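Local coordinates for protein glycoside hydrolase (Streptococcus pneumoniae serotype 4, PDB 6ORH) that probably hydrolyses alpha-L-fucosidic linkages as a family 29 glycoside hydrolase, helping the pneumococcus degrade host carbohydrate antigens, at residues 134-139 with 177-182; 226-231 with 247-252; 335-340 with 354-359. The protein carries 2 engineered substitutions. All coordinates share one frame; numbering follows the deposited sequence. Where two conformers were deposited one is given.

Interaction 1. Residues 134-139 with 177-182; sequences YHVDRE and GAQKVN
Q179 bends at chi2 (-75°), which brings its CD over the imidazole of H135; there the amide lies stacked on the ring, the two planes 9° apart. OE1 sits over the centre of the ring, while NE2 of Q179 lies 3.3 Å from NE2 of H135, a stacked approach and not a hydrogen bond. From above the ring, OE1 of Q179 also takes the V136 N-H, N to O 3.1 Å, along an almost straight line of 175°. The ring's own rotation is steadied from within its loop, because ND1 of H135 accepts from D137 N at 3.0 Å in the ring plane. These are two neighbouring loops of the TIM barrel, one following strand 119-124 and the other strand 167-169, so they lie at the end of the barrel where such enzymes carry their active sites. Deeper in, V181 sets CG2 on the face of Y134, 3.6 Å from the ring centroid, and the phenol OH is tied to Y183 OH and R174 NH1. CG1 of V181 meets CB of E139 at 3.9 Å. E139 opens helix 139-154, with R138 as its N-cap. The E139 carboxylate reaches across, and its OE2 receives N182 N at 2.9 Å, nearly along the C-O bond. A water gives one proton to OE2 of E139 at 2.6 Å and the other to K180 O at 3.0 Å, where K180 centres an inverse gamma turn.

Interaction 2. Residues 226-231 with 247-252; sequences KVNPDK and SGTIFS
V227 and G248 meet backbone to backbone, V227 C lying 3.6 Å from G248 CA, and having no side chain lets the glycine come this close. Strand 226-227 runs antiparallel to the start of strand 250-259, and a classic beta bulge sets T249 and I250 together opposite V227. V227 O takes both of their N-H groups: I250 N comes in at 3.1 Å close to the carbonyl axis, whereas T249 N, at 3.0 Å, stands well above the carbonyl plane. V227 N returns a bond to I250 O. V227 and I250 share one face of the sheet; CG2 of V227 also packs on CB of S252 at 3.7 Å, and P229 CG meets I250 CD1 tip to tip at 3.9 Å. Buried K226 runs extended past G248, its NZ bonded to P246 O and to Q437 OE1, the latter from the C-terminal domain.

Toward solvent, at N228, T249 and S247, the contact is looser. N228 OD1 closes an Asx turn on D230 N, and ND2 of N228 is joined to S247 O by a water, 3.2 Å from ND2 and 2.9 Å from the carbonyl oxygen. Shared acceptance at V227 O thus absorbs the extra bulge residue while giving both N-H groups a partner.

Interaction 3. Residues 335-340 with 354-359; sequences GPALSA and SSWASD
W356 NE1 gives its hydrogen to P336 O at 2.8 Å, with 165° at the hydrogen. The donor lies in the carbonyl plane; the oxygen meets the indole at its edge, in plane, and the bond helps set how the ring is turned. A chi1 of 162° puts CG of W356 anti to the backbone N, and the end of the side chain comes near the 335-340 loop. A337 CB touches the pyrrole part of the ring, 3.8 Å from CD1 of W356. The second bond is made by backbone: L338 N donates to A357 O at 2.9 Å, tilted 31° out of the carbonyl plane, and the same oxygen has A337 CA beside it at 3.4 Å in a CA-H...O contact.

Strand 356-357 is the edge of one five-stranded sheet in the F5/8 type C beta sandwich, where the W356 backbone pairs with L442. The indole touches that residue and also I364 and L366 of the facing sheet, so it packs between the two sheets. The hydroxyl of S358 lies against the proline, S358 OG to P336 CB 3.6 Å, but its polar need is met by A360 N. At the outer end L338 CD1 rests on the D359 carboxylate, 3.5 Å from OD2 of D359, an apolar methyl against a charged group.

S354 OG is bonded to D349 OD2 and L351 O, and S355 O to H346 ND1. S354, D349, L351 and H346 belong, with T443, to the calcium site known for this protein, although no calcium is bound to this chain. The buried indole N-H is thus answered by a loop carbonyl, and A357 O by a loop N-H, so two hydrogen bonds join the 335-340 loop to strand 356-357, beside residues of the calcium site.

Overall arrangement
The three contacts follow one another along the chain, each closing before the next opens. Interactions 1 and 2 both belong to the alpha-L-fucosidase barrel: 1 joins loops beyond strands 119-124 and 167-169, and 2 pairs short strand 226-227 antiparallel with the start of 250-259, in the same mixed sheet. Their centres are about 28 Å apart. Interaction 3 lies in the C-terminal beta sandwich, about 29 Å from interaction 2 and about 56 Å from interaction 1, centre to centre; interactions 1 and 3 lie on opposite sides of the chain's centre. No two touch. Interaction 2 stands nearest the middle, on the side of the barrel that meets the sandwich.

Interaction 1. Residues 134-139 with 177-182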
# COMPACT_ATOMS: atom_id res chain seq x y z
N TYR A 134 -24.41 -27.21 20.11
CA TYR A 134 -23.49 -26.08 20.14
C TYR A 134 -23.59 -25.34 21.47
O TYR A 134 -24.22 -24.29 21.56
CB TYR A 134 -23.62 -25.17 18.91
CG TYR A 134 -22.39 -24.31 18.72
CD1 TYR A 134 -22.28 -23.06 19.33
CD2 TYR A 134 -21.32 -24.76 17.96
CE1 TYR A 134 -21.15 -22.25 19.17
CE2 TYR A 134 -20.18 -23.99 17.82
CZ TYR A 134 -20.10 -22.73 18.40
OH TYR A 134 -18.97 -21.98 18.28
N HIS A 135 -22.91 -25.90 22.45
CA HIS A 135 -22.95 -25.42 23.82
C HIS A 135 -21.73 -25.92 24.56
O HIS A 135 -21.29 -27.05 24.35
CB HIS A 135 -24.25 -25.91 24.47
CG HIS A 135 -24.61 -25.13 25.70
ND1 HIS A 135 -23.93 -25.28 26.89
CD2 HIS A 135 -25.60 -24.24 25.94
CE1 HIS A 135 -24.47 -24.50 27.82
NE2 HIS A 135 -25.51 -23.87 27.26
N VAL A 136 -21.19 -25.09 25.46
CA VAL A 136 -20.04 -25.50 26.26
C VAL A 136 -20.32 -26.81 27.01
O VAL A 136 -19.41 -27.63 27.18
CB VAL A 136 -19.46 -24.38 27.15
CG1 VAL A 136 -19.11 -23.14 26.34
CG2 VAL A 136 -20.31 -24.02 28.35
N ASP A 137 -21.57 -27.02 27.43
CA ASP A 137 -21.90 -28.22 28.18
C ASP A 137 -22.00 -29.46 27.31
O ASP A 137 -22.06 -30.58 27.81
CB ASP A 137 -23.26 -28.09 28.89
CG ASP A 137 -23.25 -27.08 30.01
OD1 ASP A 137 -22.19 -26.64 30.39
OD2 ASP A 137 -24.34 -26.74 30.47
N ARG A 138 -22.03 -29.26 25.98
CA ARG A 138 -22.21 -30.37 25.06
C ARG A 138 -21.11 -30.35 24.00
O ARG A 138 -21.32 -30.89 22.91
CB ARG A 138 -23.55 -30.28 24.34
CG ARG A 138 -24.74 -30.20 25.30
CD ARG A 138 -26.07 -29.95 24.65
NE ARG A 138 -27.13 -30.07 25.66
CZ ARG A 138 -28.39 -29.73 25.47
NH1 ARG A 138 -28.80 -29.23 24.31
NH2 ARG A 138 -29.26 -29.88 26.46
N GLU A 139 -19.96 -29.75 24.33
CA GLU A 139 -19.03 -29.44 23.24
C GLU A 139 -18.36 -30.72 22.74
O GLU A 139 -18.02 -30.80 21.55
CB GLU A 139 -18.02 -28.36 23.59
CG GLU A 139 -17.18 -28.70 24.79
CD GLU A 139 -16.19 -27.63 25.22
OE1 GLU A 139 -15.51 -27.88 26.23
OE2 GLU A 139 -16.12 -26.53 24.59
N GLY A 177 -22.26 -13.29 21.94
CA GLY A 177 -23.32 -13.97 22.67
C GLY A 177 -23.63 -15.38 22.15
O GLY A 177 -24.60 -15.98 22.60
N ALA A 178 -22.83 -15.89 21.20
CA ALA A 178 -22.86 -17.32 20.97
C ALA A 178 -22.13 -18.07 22.08
O ALA A 178 -21.29 -17.51 22.77
CB ALA A 178 -22.25 -17.67 19.62
N GLN A 179 -22.44 -19.36 22.23
CA GLN A 179 -21.76 -20.23 23.17
C GLN A 179 -20.27 -20.32 22.84
O GLN A 179 -19.92 -20.40 21.67
CB GLN A 179 -22.41 -21.62 23.12
CG GLN A 179 -23.74 -21.69 23.87
CD GLN A 179 -23.46 -21.71 25.36
OE1 GLN A 179 -22.56 -22.38 25.85
NE2 GLN A 179 -24.27 -20.98 26.11
N LYS A 180 -19.42 -20.35 23.87
CA LYS A 180 -17.97 -20.33 23.67
C LYS A 180 -17.41 -21.75 23.56
O LYS A 180 -16.56 -22.18 24.36
CB LYS A 180 -17.30 -19.48 24.76
CG LYS A 180 -17.79 -18.04 24.77
CD LYS A 180 -16.80 -17.02 25.30
CE LYS A 180 -17.31 -15.60 25.17
NZ LYS A 180 -17.73 -15.29 23.77
N VAL A 181 -17.89 -22.47 22.55
CA VAL A 181 -17.47 -23.84 22.28
C VAL A 181 -15.99 -23.83 21.88
O VAL A 181 -15.56 -22.94 21.16
CB VAL A 181 -18.35 -24.45 21.18
CG1 VAL A 181 -17.79 -25.78 20.69
CG2 VAL A 181 -19.80 -24.63 21.64
N ASN A 182 -15.25 -24.83 22.39
CA ASN A 182 -13.85 -25.03 22.01
C ASN A 182 -13.80 -26.24 21.08
O ASN A 182 -14.52 -27.22 21.29
CB ASN A 182 -12.97 -25.27 23.23
CG ASN A 182 -12.73 -24.04 24.08
OD1 ASN A 182 -12.73 -22.91 23.59
ND2 ASN A 182 -12.45 -24.25 25.35
O HOH W 1 -15.35 -24.41 25.95

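Interaction 2. Residues 226-231 with 247-252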
# COMPACT_ATOMS: atom_id res chain seq x y z
N LYS A 226 4.80 -17.02 6.06
CA LYS A 226 5.26 -17.82 7.20
C LYS A 226 4.81 -17.09 8.47
O LYS A 226 4.74 -15.86 8.48
CB LYS A 226 6.80 -18.02 7.18
CG LYS A 226 7.67 -16.77 7.06
CD LYS A 226 9.16 -17.14 7.15
CE LYS A 226 10.08 -15.94 6.99
NZ LYS A 226 11.52 -16.32 7.15
N VAL A 227 4.56 -17.88 9.53
CA VAL A 227 4.13 -17.35 10.83
C VAL A 227 4.60 -18.32 11.90
O VAL A 227 5.02 -19.41 11.59
CB VAL A 227 2.59 -17.25 10.90
CG1 VAL A 227 2.01 -16.13 10.02
CG2 VAL A 227 1.89 -18.58 10.67
N ASN A 228 4.50 -17.88 13.17
CA ASN A 228 4.62 -18.75 14.32
C ASN A 228 3.21 -19.07 14.79
O ASN A 228 2.44 -18.15 15.06
CB ASN A 228 5.43 -18.00 15.38
CG ASN A 228 5.69 -18.87 16.59
OD1 ASN A 228 4.86 -19.71 16.94
ND2 ASN A 228 6.85 -18.69 17.21
N PRO A 229 2.80 -20.36 14.84
CA PRO A 229 1.43 -20.73 15.16
C PRO A 229 1.00 -20.20 16.53
O PRO A 229 -0.19 -19.97 16.76
CB PRO A 229 1.39 -22.26 15.18
CG PRO A 229 2.61 -22.68 14.38
CD PRO A 229 3.61 -21.55 14.50
N ASP A 230 1.96 -19.98 17.43
CA ASP A 230 1.61 -19.49 18.75
C ASP A 230 1.18 -18.03 18.77
O ASP A 230 0.70 -17.54 19.81
CB ASP A 230 2.78 -19.74 19.72
CG ASP A 230 2.84 -21.17 20.22
OD1 ASP A 230 1.90 -21.96 19.95
OD2 ASP A 230 3.79 -21.49 20.96
N LYS A 231 1.30 -17.33 17.63
CA LYS A 231 0.83 -15.96 17.53
C LYS A 231 -0.39 -15.88 16.60
O LYS A 231 -0.72 -14.80 16.12
CB LYS A 231 1.98 -15.06 17.08
CG LYS A 231 3.03 -14.88 18.19
CD LYS A 231 3.94 -13.68 18.02
CE LYS A 231 4.97 -13.97 16.97
NZ LYS A 231 5.97 -12.87 16.88
N SER A 247 10.29 -13.92 11.07
CA SER A 247 10.89 -15.03 11.79
C SER A 247 9.88 -16.16 11.96
O SER A 247 9.96 -16.93 12.91
CB SER A 247 11.40 -14.56 13.15
OG SER A 247 12.41 -13.57 12.99
N GLY A 248 8.95 -16.32 11.00
CA GLY A 248 7.99 -17.41 11.14
C GLY A 248 8.60 -18.82 11.12
O GLY A 248 9.65 -19.05 10.50
N THR A 249 7.94 -19.78 11.81
CA THR A 249 8.43 -21.14 12.01
C THR A 249 7.77 -22.15 11.07
O THR A 249 8.30 -23.26 10.93
CB THR A 249 8.32 -21.58 13.49
OG1 THR A 249 6.96 -21.36 13.87
CG2 THR A 249 9.23 -20.75 14.37
N ILE A 250 6.59 -21.82 10.50
CA ILE A 250 5.90 -22.68 9.55
C ILE A 250 5.62 -21.87 8.29
O ILE A 250 5.41 -20.66 8.37
CB ILE A 250 4.58 -23.28 10.10
CG1 ILE A 250 3.54 -22.17 10.32
CG2 ILE A 250 4.84 -24.06 11.39
CD1 ILE A 250 2.08 -22.66 10.56
N PHE A 251 5.64 -22.56 7.13
CA PHE A 251 5.20 -21.92 5.89
C PHE A 251 3.68 -21.82 5.92
O PHE A 251 2.98 -22.79 6.25
CB PHE A 251 5.69 -22.71 4.68
CG PHE A 251 5.60 -21.92 3.38
CD1 PHE A 251 4.38 -21.73 2.75
CD2 PHE A 251 6.71 -21.27 2.86
CE1 PHE A 251 4.29 -20.96 1.58
CE2 PHE A 251 6.62 -20.52 1.69
CZ PHE A 251 5.41 -20.36 1.05
N SER A 252 3.17 -20.62 5.58
CA SER A 252 1.75 -20.34 5.76
C SER A 252 1.32 -19.41 4.62
O SER A 252 1.94 -18.35 4.47
CB SER A 252 1.57 -19.63 7.12
OG SER A 252 0.23 -19.11 7.24
O HOH W 2 9.19 -17.23 15.67

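Interaction 3. Residues 335-340 with 354-359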
# COMPACT_ATOMS: atom_id res chain seq x y z
N GLY A 335 25.49 -8.94 -13.96
CA GLY A 335 25.54 -8.82 -12.52
C GLY A 335 26.21 -10.05 -11.95
O GLY A 335 26.67 -10.93 -12.69
N PRO A 336 26.32 -10.15 -10.62
CA PRO A 336 27.02 -11.27 -10.01
C PRO A 336 26.16 -12.52 -10.09
O PRO A 336 24.92 -12.45 -10.14
CB PRO A 336 27.26 -10.76 -8.59
CG PRO A 336 26.09 -9.84 -8.33
CD PRO A 336 25.78 -9.17 -9.65
N ALA A 337 26.82 -13.68 -10.13
CA ALA A 337 26.11 -14.95 -10.13
C ALA A 337 26.99 -16.02 -9.51
O ALA A 337 28.20 -16.05 -9.71
CB ALA A 337 25.63 -15.34 -11.52
N LEU A 338 26.34 -16.93 -8.78
CA LEU A 338 27.04 -17.87 -7.93
C LEU A 338 27.92 -18.79 -8.78
O LEU A 338 29.04 -19.11 -8.37
CB LEU A 338 25.97 -18.69 -7.17
CG LEU A 338 26.49 -19.73 -6.19
CD1 LEU A 338 27.32 -19.07 -5.09
CD2 LEU A 338 25.32 -20.47 -5.57
N SER A 339 27.38 -19.21 -9.93
CA SER A 339 27.99 -20.21 -10.80
C SER A 339 27.24 -20.23 -12.13
O SER A 339 26.20 -19.62 -12.28
CB SER A 339 27.95 -21.58 -10.15
OG SER A 339 26.66 -22.15 -10.24
N ALA A 340 27.78 -20.97 -13.12
CA ALA A 340 27.09 -21.18 -14.37
C ALA A 340 25.70 -21.81 -14.18
O ALA A 340 24.79 -21.54 -14.95
CB ALA A 340 27.97 -22.04 -15.29
N SER A 354 15.42 -23.25 -14.89
CA SER A 354 16.67 -22.54 -14.67
C SER A 354 16.43 -21.34 -13.76
O SER A 354 15.39 -20.69 -13.85
CB SER A 354 17.35 -22.15 -15.96
OG SER A 354 16.69 -21.07 -16.61
N SER A 355 17.40 -21.07 -12.86
CA SER A 355 17.30 -19.97 -11.91
C SER A 355 18.66 -19.32 -11.66
O SER A 355 19.70 -19.89 -12.00
CB SER A 355 16.73 -20.46 -10.61
OG SER A 355 17.74 -21.13 -9.90
N TRP A 356 18.63 -18.13 -11.05
CA TRP A 356 19.80 -17.33 -10.73
C TRP A 356 19.93 -17.23 -9.21
O TRP A 356 18.93 -17.28 -8.51
CB TRP A 356 19.69 -15.92 -11.34
CG TRP A 356 20.63 -14.92 -10.73
CD1 TRP A 356 21.91 -14.64 -11.12
CD2 TRP A 356 20.37 -14.08 -9.58
NE1 TRP A 356 22.47 -13.69 -10.31
CE2 TRP A 356 21.55 -13.32 -9.35
CE3 TRP A 356 19.28 -13.90 -8.72
CZ2 TRP A 356 21.66 -12.40 -8.30
CZ3 TRP A 356 19.39 -12.98 -7.69
CH2 TRP A 356 20.55 -12.22 -7.48
N ALA A 357 21.17 -17.13 -8.74
CA ALA A 357 21.51 -16.94 -7.33
C ALA A 357 22.84 -16.22 -7.26
O ALA A 357 23.62 -16.28 -8.22
CB ALA A 357 21.56 -18.26 -6.60
N SER A 358 23.10 -15.52 -6.15
CA SER A 358 24.38 -14.88 -5.90
C SER A 358 24.65 -14.80 -4.40
O SER A 358 23.76 -14.43 -3.63
CB SER A 358 24.45 -13.51 -6.51
OG SER A 358 25.72 -12.94 -6.23
N ASP A 359 25.89 -15.12 -4.01
CA ASP A 359 26.34 -14.97 -2.64
C ASP A 359 27.14 -13.67 -2.49
O ASP A 359 27.85 -13.49 -1.50
CB ASP A 359 27.13 -16.20 -2.19
CG ASP A 359 28.37 -16.44 -3.05
OD1 ASP A 359 28.52 -15.73 -4.07
OD2 ASP A 359 29.16 -17.34 -2.71